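Local coordinates for D-glucosaminate-6-phosphate ammonia lyase (Salmonella typhimurium, PDB 7LCE), which is a pyridoxal-phosphate-dependent enzyme of the selenocysteine synthase family, built on the aminotransferase-like fold and carrying its cofactor covalently attached to the chain, at residues A[68-73]-A[77-82]; A[83-88]-A[152-157]; A[186-191]-A[197-202]. All coordinates share one frame; numbering follows the deposited sequence.

Contact 1: A[68-73]-A[77-82]; sequences YITSCA and IAIAVA
I79 reaches from helix 73-86 to the strand that leads into it, setting its CD1 against both Y68 and T70. This is a strand-turn-helix of the PLP-dependent, aminotransferase-like fold; the helix start meets the cofactor phosphate, A73 N hydrogen-bonding OP2 of the modified lysine at position 213.

The side chain of I79 is extended. Its CG1 stands anti to the carbonyl carbon (chi1 -66°) and CD1 continues outward with chi2 near 174°, a course that puts this one methyl against both Y68 and T70. The methyl lies at the edge of the Y68 ring, in its plane, 3.9 Å from Y68 CE2, and the two side chains cross at about a right angle. T70 meets the same methyl from its own branch, T70 CG2 to I79 CD1 being 3.7 Å, with the two side chains sliding past each other in opposite directions.

T70 uses its two branches differently. With chi1 62°, OG1 sits between the backbone N and the carbonyl carbon, while CG2 is left beside the backbone N to face I79. The hydroxyl donates to C72 O, 2.9 Å from T70 OG1, arriving above the carbonyl plane and linking the strand end to the turn. C72 holds the N-cap position, and its side chain caps a backbone N of the helix. Helix 227-234 packs on both Y68 and I79, and the second subunit approaches the turn, its R242 lying on C72. In the first turn, I77 N donates to A73 O at 3.0 Å, while I77 CG1 lies 3.4 Å from the same oxygen.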
loop_
_atom_site.group_PDB
_atom_site.type_symbol
_atom_site.label_atom_id
_atom_site.label_comp_id
_atom_site.label_asym_id
_atom_site.label_seq_id
_atom_site.Cartn_x
_atom_site.Cartn_y
_atom_site.Cartn_z
ATOM N N TYR A 68 -36.723 21.780 -7.425
ATOM C CA TYR A 68 -35.626 22.284 -8.241
ATOM C C TYR A 68 -35.745 21.689 -9.634
ATOM O O TYR A 68 -35.851 20.468 -9.778
ATOM C CB TYR A 68 -34.267 21.934 -7.623
ATOM C CG TYR A 68 -33.076 22.369 -8.448
ATOM C CD1 TYR A 68 -32.773 23.715 -8.610
ATOM C CD2 TYR A 68 -32.246 21.436 -9.052
ATOM C CE1 TYR A 68 -31.684 24.118 -9.360
ATOM C CE2 TYR A 68 -31.153 21.830 -9.804
ATOM C CZ TYR A 68 -30.877 23.173 -9.955
ATOM O OH TYR A 68 -29.788 23.572 -10.701
ATOM N N ILE A 69 -35.715 22.549 -10.653
ATOM C CA ILE A 69 -35.897 22.130 -12.038
ATOM C C ILE A 69 -34.547 21.764 -12.639
ATOM O O ILE A 69 -33.546 22.461 -12.433
ATOM C CB ILE A 69 -36.589 23.233 -12.862
ATOM C CG1 ILE A 69 -37.997 23.497 -12.331
ATOM C CG2 ILE A 69 -36.645 22.856 -14.333
ATOM C CD1 ILE A 69 -38.801 24.447 -13.194
ATOM N N THR A 70 -34.521 20.662 -13.381
ATOM C CA THR A 70 -33.331 20.149 -14.043
ATOM C C THR A 70 -33.607 19.985 -15.535
ATOM O O THR A 70 -34.727 20.191 -16.012
ATOM C CB THR A 70 -32.897 18.817 -13.424
ATOM O OG1 THR A 70 -33.938 17.849 -13.608
ATOM C CG2 THR A 70 -32.621 18.977 -11.939
ATOM N N SER A 71 -32.564 19.607 -16.281
ATOM C CA SER A 71 -32.720 19.418 -17.721
ATOM C C SER A 71 -33.465 18.130 -18.042
ATOM O O SER A 71 -34.168 18.056 -19.056
ATOM C CB SER A 71 -31.354 19.418 -18.405
ATOM O OG SER A 71 -30.574 18.316 -17.973
ATOM N N CYS A 72 -33.320 17.110 -17.202
ATOM C CA CYS A 72 -33.958 15.822 -17.437
ATOM C C CYS A 72 -33.948 15.036 -16.133
ATOM O O CYS A 72 -33.333 15.441 -15.145
ATOM C CB CYS A 72 -33.251 15.056 -18.556
ATOM S SG CYS A 72 -31.475 14.879 -18.290
ATOM N N ALA A 73 -34.640 13.895 -16.146
ATOM C CA ALA A 73 -34.684 13.059 -14.952
ATOM C C ALA A 73 -33.321 12.458 -14.643
ATOM O O ALA A 73 -32.978 12.281 -13.469
ATOM C CB ALA A 73 -35.731 11.959 -15.111
ATOM N N ILE A 77 -31.318 12.674 -11.037
ATOM C CA ILE A 77 -30.695 11.601 -10.269
ATOM C C ILE A 77 -29.264 11.973 -9.902
ATOM O O ILE A 77 -28.839 11.807 -8.753
ATOM C CB ILE A 77 -30.754 10.276 -11.051
ATOM C CG1 ILE A 77 -32.209 9.842 -11.250
ATOM C CG2 ILE A 77 -29.952 9.195 -10.340
ATOM C CD1 ILE A 77 -32.365 8.575 -12.055
ATOM N N ALA A 78 -28.503 12.487 -10.871
ATOM C CA ALA A 78 -27.121 12.867 -10.599
ATOM C C ALA A 78 -27.044 13.980 -9.563
ATOM O O ALA A 78 -26.219 13.925 -8.644
ATOM C CB ALA A 78 -26.431 13.295 -11.892
ATOM N N ILE A 79 -27.911 14.987 -9.680
ATOM C CA ILE A 79 -27.865 16.108 -8.745
ATOM C C ILE A 79 -28.319 15.670 -7.358
ATOM O O ILE A 79 -27.718 16.051 -6.346
ATOM C CB ILE A 79 -28.712 17.279 -9.274
ATOM C CG1 ILE A 79 -28.096 17.855 -10.546
ATOM C CG2 ILE A 79 -28.844 18.364 -8.224
ATOM C CD1 ILE A 79 -28.956 18.913 -11.199
ATOM N N ALA A 80 -29.377 14.857 -7.287
ATOM C CA ALA A 80 -29.878 14.417 -5.987
ATOM C C ALA A 80 -28.827 13.610 -5.237
ATOM O O ALA A 80 -28.666 13.765 -4.021
ATOM C CB ALA A 80 -31.161 13.606 -6.161
ATOM N N VAL A 81 -28.092 12.750 -5.947
ATOM C CA VAL A 81 -27.016 11.993 -5.311
ATOM C C VAL A 81 -25.922 12.936 -4.833
ATOM O O VAL A 81 -25.435 12.830 -3.700
ATOM C CB VAL A 81 -26.467 10.927 -6.274
ATOM C CG1 VAL A 81 -25.219 10.280 -5.694
ATOM C CG2 VAL A 81 -27.525 9.872 -6.542
ATOM N N ALA A 82 -25.519 13.881 -5.690
ATOM C CA ALA A 82 -24.529 14.873 -5.284
ATOM C C ALA A 82 -25.022 15.688 -4.096
ATOM O O ALA A 82 -24.224 16.080 -3.237
ATOM C CB ALA A 82 -24.185 15.791 -6.455
#

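Contact 2: A[83-88]-A[152-157]; sequences AAITHG and KTAALL
In the layered alpha/beta core of the PLP-dependent large domain, the last turn of helix 73-86 rests on the beginning of the sheet strand 153-159, and A84 and I85 of the helix meet A154 and A155 of the strand. The nearest pair of CA atoms, those of I85 and A154, is 5.7 Å apart, a close approach consistent with three of the four side chains being alanine.

A84 CB touches A155 CB methyl to methyl at 3.7 Å and also sits 3.6 Å from the carbonyl oxygen A154 O. One residue on, I85 leans its near branch against the neighbouring alanine: CG1 is turned anti to the carbonyl carbon (chi1 -63°) and lies 3.8 Å from A154 CB. Two successive strand residues both direct their CB toward the helix, where a regular strand would alternate them. This goes with A154, whose psi of -29° breaks the extended course; past it A155 returns to extended angles. P185 adds to the packing around A84, and I187 of the adjoining strand does the same for A155.

Just beyond the contact the helix stops. H87 takes positive phi, and T86 OG1 accepts from G88 N at 3.3 Å in an ST turn, while the same hydroxyl is hydrogen-bonded to A82 O and to Q236.

In the sheet, A154 pairs with E105 and A155 with V107. Toward the helix the strand offers apolar carbons and A154 O, which packs against a methyl, implying that close fit and not directional bonding holds the two segments together.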
loop_
_atom_site.group_PDB
_atom_site.type_symbol
_atom_site.label_atom_id
_atom_site.label_comp_id
_atom_site.label_asym_id
_atom_site.label_seq_id
_atom_site.Cartn_x
_atom_site.Cartn_y
_atom_site.Cartn_z
ATOM N N ALA A 83 -26.327 15.959 -4.035
ATOM C CA ALA A 83 -26.886 16.645 -2.876
ATOM C C ALA A 83 -26.746 15.799 -1.616
ATOM O O ALA A 83 -26.463 16.326 -0.533
ATOM C CB ALA A 83 -28.351 16.999 -3.132
ATOM N N ALA A 84 -26.955 14.486 -1.733
ATOM C CA ALA A 84 -26.849 13.618 -0.564
ATOM C C ALA A 84 -25.403 13.447 -0.117
ATOM O O ALA A 84 -25.145 13.241 1.076
ATOM C CB ALA A 84 -27.475 12.255 -0.857
ATOM N N ILE A 85 -24.456 13.528 -1.044
ATOM C CA ILE A 85 -23.050 13.340 -0.702
ATOM C C ILE A 85 -22.419 14.635 -0.208
ATOM O O ILE A 85 -21.680 14.632 0.781
ATOM C CB ILE A 85 -22.289 12.767 -1.913
ATOM C CG1 ILE A 85 -22.835 11.385 -2.270
ATOM C CG2 ILE A 85 -20.799 12.692 -1.622
ATOM C CD1 ILE A 85 -22.135 10.735 -3.436
ATOM N N THR A 86 -22.714 15.755 -0.868
ATOM C CA THR A 86 -22.085 17.024 -0.519
ATOM C C THR A 86 -22.787 17.745 0.621
ATOM O O THR A 86 -22.167 18.603 1.260
ATOM C CB THR A 86 -22.047 17.952 -1.735
ATOM O OG1 THR A 86 -23.385 18.219 -2.176
ATOM C CG2 THR A 86 -21.259 17.319 -2.869
ATOM N N HIS A 87 -24.057 17.430 0.881
ATOM C CA HIS A 87 -24.892 18.165 1.833
ATOM C C HIS A 87 -24.975 19.649 1.494
ATOM O O HIS A 87 -25.326 20.465 2.351
ATOM C CB HIS A 87 -24.400 17.988 3.277
ATOM C CG HIS A 87 -24.596 16.608 3.819
ATOM N ND1 HIS A 87 -23.769 15.554 3.490
ATOM C CD2 HIS A 87 -25.525 16.106 4.665
ATOM C CE1 HIS A 87 -24.182 14.463 4.110
ATOM N NE2 HIS A 87 -25.245 14.772 4.830
ATOM N N GLY A 88 -24.657 20.014 0.254
ATOM C CA GLY A 88 -24.620 21.399 -0.152
ATOM C C GLY A 88 -23.327 22.120 0.163
ATOM O O GLY A 88 -23.203 23.302 -0.183
ATOM N N LYS A 152 -20.389 4.698 5.501
ATOM C CA LYS A 152 -20.081 5.210 4.173
ATOM C C LYS A 152 -21.322 5.425 3.316
ATOM O O LYS A 152 -21.213 6.002 2.228
ATOM C CB LYS A 152 -19.121 4.258 3.449
ATOM C CG LYS A 152 -17.670 4.391 3.886
ATOM C CD LYS A 152 -17.114 5.773 3.577
ATOM C CE LYS A 152 -15.590 5.776 3.624
ATOM N NZ LYS A 152 -15.011 7.131 3.391
ATOM N N THR A 153 -22.487 4.970 3.770
ATOM C CA THR A 153 -23.710 5.114 2.993
ATOM C C THR A 153 -24.137 6.575 2.944
ATOM O O THR A 153 -24.134 7.268 3.967
ATOM C CB THR A 153 -24.828 4.259 3.592
ATOM O OG1 THR A 153 -24.421 2.886 3.613
ATOM C CG2 THR A 153 -26.092 4.386 2.760
ATOM N N ALA A 154 -24.499 7.048 1.752
ATOM C CA ALA A 154 -24.904 8.435 1.562
ATOM C C ALA A 154 -26.387 8.613 1.291
ATOM O O ALA A 154 -26.940 9.656 1.647
ATOM C CB ALA A 154 -24.119 9.064 0.405
ATOM N N ALA A 155 -27.046 7.628 0.684
ATOM C CA ALA A 155 -28.466 7.735 0.373
ATOM C C ALA A 155 -29.004 6.360 0.004
ATOM O O ALA A 155 -28.243 5.441 -0.320
ATOM C CB ALA A 155 -28.720 8.727 -0.768
ATOM N N LEU A 156 -30.328 6.238 0.049
ATOM C CA LEU A 156 -31.042 5.079 -0.465
ATOM C C LEU A 156 -31.796 5.487 -1.723
ATOM O O LEU A 156 -32.321 6.602 -1.806
ATOM C CB LEU A 156 -32.025 4.519 0.567
ATOM C CG LEU A 156 -31.489 3.715 1.752
ATOM C CD1 LEU A 156 -30.779 4.609 2.757
ATOM C CD2 LEU A 156 -32.619 2.941 2.424
ATOM N N LEU A 157 -31.851 4.588 -2.704
ATOM C CA LEU A 157 -32.478 4.880 -3.987
ATOM C C LEU A 157 -33.564 3.855 -4.278
ATOM O O LEU A 157 -33.299 2.647 -4.288
ATOM C CB LEU A 157 -31.447 4.896 -5.115
ATOM C CG LEU A 157 -32.022 5.286 -6.477
ATOM C CD1 LEU A 157 -32.338 6.762 -6.508
ATOM C CD2 LEU A 157 -31.070 4.923 -7.602
#

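Contact 3: A[186-191]-A[197-202]; sequences LIVDAA and RGWVAS
W199 lays its indole against A190 and V188, and these three residues make up the tight part of the contact. A190 CB stands over one face of the five-membered ring, 4.2 Å from its centroid and 22° off the normal, a CH-pi contact whose nearest ring atom is W199 CD1. The six-membered half is met by V188, whose CG1 comes in obliquely to 3.9 Å from W199 CE3, the two side chains crossing at about a right angle. In V188 it is the branch anti to the backbone N (chi1 171°) that does the touching.

The segments belong to the beta-alpha-beta unit of strand 186-189, helix 198-201 and strand 206-210, and W199 is the residue with which the short connecting helix packs on the first strand. V207 and Y209 of the third element also press on the indole, I172 reaches it from helix 172-181, and a calcium ion lies about 4 Å from its side chain.

Away from the strand the packing is looser. The short helix is irregularly held, with S202 N to G198 O weak at 3.4 Å. R197 and A201 lie on the solvent side; R197 extends its guanidinium to a weak bond with R60 O, while V200 leans on A64. S202 turns its hydroxyl back, OG donating to W199 O at 2.9 Å from above the carbonyl plane.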
loop_
_atom_site.group_PDB
_atom_site.type_symbol
_atom_site.label_atom_id
_atom_site.label_comp_id
_atom_site.label_asym_id
_atom_site.label_seq_id
_atom_site.Cartn_x
_atom_site.Cartn_y
_atom_site.Cartn_z
ATOM N N LEU A 186 -33.734 9.577 1.391
ATOM C CA LEU A 186 -34.279 8.598 0.461
ATOM C C LEU A 186 -34.563 9.276 -0.870
ATOM O O LEU A 186 -35.274 10.283 -0.920
ATOM C CB LEU A 186 -35.562 7.968 1.006
ATOM C CG LEU A 186 -36.306 7.077 0.008
ATOM C CD1 LEU A 186 -35.416 5.933 -0.457
ATOM C CD2 LEU A 186 -37.599 6.549 0.597
ATOM N N ILE A 187 -34.009 8.718 -1.942
ATOM C CA ILE A 187 -34.151 9.263 -3.285
ATOM C C ILE A 187 -35.033 8.315 -4.082
ATOM O O ILE A 187 -34.816 7.098 -4.072
ATOM C CB ILE A 187 -32.782 9.448 -3.960
ATOM C CG1 ILE A 187 -31.883 10.327 -3.090
ATOM C CG2 ILE A 187 -32.936 10.054 -5.345
ATOM C CD1 ILE A 187 -30.501 10.540 -3.659
ATOM N N VAL A 188 -36.025 8.870 -4.772
ATOM C CA VAL A 188 -36.970 8.088 -5.557
ATOM C C VAL A 188 -36.874 8.527 -7.008
ATOM O O VAL A 188 -36.998 9.719 -7.314
ATOM C CB VAL A 188 -38.411 8.239 -5.037
ATOM C CG1 VAL A 188 -39.382 7.594 -6.005
ATOM C CG2 VAL A 188 -38.542 7.613 -3.663
ATOM N N ASP A 189 -36.648 7.565 -7.895
ATOM C CA ASP A 189 -36.665 7.809 -9.330
ATOM C C ASP A 189 -38.067 7.495 -9.840
ATOM O O ASP A 189 -38.446 6.325 -9.962
ATOM C CB ASP A 189 -35.607 6.959 -10.028
ATOM C CG ASP A 189 -35.659 7.077 -11.542
ATOM O OD1 ASP A 189 -36.331 7.993 -12.064
ATOM O OD2 ASP A 189 -35.008 6.250 -12.214
ATOM N N ALA A 190 -38.832 8.541 -10.144
ATOM C CA ALA A 190 -40.173 8.384 -10.691
ATOM C C ALA A 190 -40.270 9.139 -12.009
ATOM O O ALA A 190 -41.153 9.985 -12.188
ATOM C CB ALA A 190 -41.222 8.886 -9.700
ATOM N N ALA A 191 -39.359 8.831 -12.934
ATOM C CA ALA A 191 -39.212 9.635 -14.143
ATOM C C ALA A 191 -40.476 9.607 -14.992
ATOM O O ALA A 191 -40.964 10.653 -15.435
ATOM C CB ALA A 191 -38.009 9.143 -14.949
ATOM N N ARG A 197 -48.013 13.637 -6.395
ATOM C CA ARG A 197 -48.074 13.766 -4.946
ATOM C C ARG A 197 -47.795 12.467 -4.203
ATOM O O ARG A 197 -47.372 12.517 -3.043
ATOM C CB ARG A 197 -49.455 14.287 -4.525
ATOM C CG ARG A 197 -49.861 15.577 -5.216
ATOM C CD ARG A 197 -51.237 16.037 -4.772
ATOM N NE ARG A 197 -51.587 17.332 -5.344
ATOM C CZ ARG A 197 -51.259 18.501 -4.809
ATOM N NH1 ARG A 197 -50.564 18.575 -3.686
ATOM N NH2 ARG A 197 -51.638 19.621 -5.417
ATOM N N GLY A 198 -48.012 11.315 -4.841
ATOM C CA GLY A 198 -47.944 10.053 -4.120
ATOM C C GLY A 198 -46.569 9.752 -3.558
ATOM O O GLY A 198 -46.443 9.190 -2.467
ATOM N N TRP A 199 -45.519 10.116 -4.292
ATOM C CA TRP A 199 -44.170 9.765 -3.867
ATOM C C TRP A 199 -43.636 10.707 -2.796
ATOM O O TRP A 199 -42.881 10.272 -1.918
ATOM C CB TRP A 199 -43.248 9.726 -5.084
ATOM C CG TRP A 199 -43.676 8.652 -6.023
ATOM C CD1 TRP A 199 -44.342 8.810 -7.204
ATOM C CD2 TRP A 199 -43.540 7.241 -5.825
ATOM N NE1 TRP A 199 -44.598 7.584 -7.770
ATOM C CE2 TRP A 199 -44.117 6.605 -6.942
ATOM C CE3 TRP A 199 -42.970 6.454 -4.818
ATOM C CZ2 TRP A 199 -44.143 5.219 -7.078
ATOM C CZ3 TRP A 199 -42.996 5.078 -4.958
ATOM C CH2 TRP A 199 -43.577 4.474 -6.080
ATOM N N VAL A 200 -44.004 11.988 -2.847
ATOM C CA VAL A 200 -43.625 12.902 -1.776
ATOM C C VAL A 200 -44.353 12.551 -0.484
ATOM O O VAL A 200 -43.773 12.607 0.608
ATOM C CB VAL A 200 -43.898 14.355 -2.201
ATOM C CG1 VAL A 200 -43.633 15.298 -1.044
ATOM C CG2 VAL A 200 -43.039 14.721 -3.402
ATOM N N ALA A 201 -45.628 12.167 -0.585
ATOM C CA ALA A 201 -46.427 11.902 0.607
ATOM C C ALA A 201 -45.963 10.664 1.364
ATOM O O ALA A 201 -46.209 10.562 2.570
ATOM C CB ALA A 201 -47.901 11.753 0.228
ATOM N N SER A 202 -45.304 9.722 0.686
ATOM C CA SER A 202 -44.846 8.500 1.338
ATOM C C SER A 202 -43.667 8.730 2.275
ATOM O O SER A 202 -43.284 7.800 2.993
ATOM C CB SER A 202 -44.468 7.456 0.288
ATOM O OG SER A 202 -43.307 7.851 -0.422
#

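Overall arrangement
All three contacts are buried and gather round the same mixed sheet. Contacts 1 and 2 use successive parts of helix 73-86: the first packs its first half on strand 66-70, with polar bonds at a turn beside the cofactor phosphate, while the second sets its end on strand 153-159 by packing of small aliphatic groups, with no polar bond between the segments. Contact 3 relies on an indole, and its short helix has an exposed side, as contact 2 has at H87. Strands 153-159 and 186-189 are sheet neighbours, linking contacts 2 and 3 through a probable L156 O to I187 N hydrogen bond. I187 CD1 also touches A80 and V81, bringing contact 3 against contact 1.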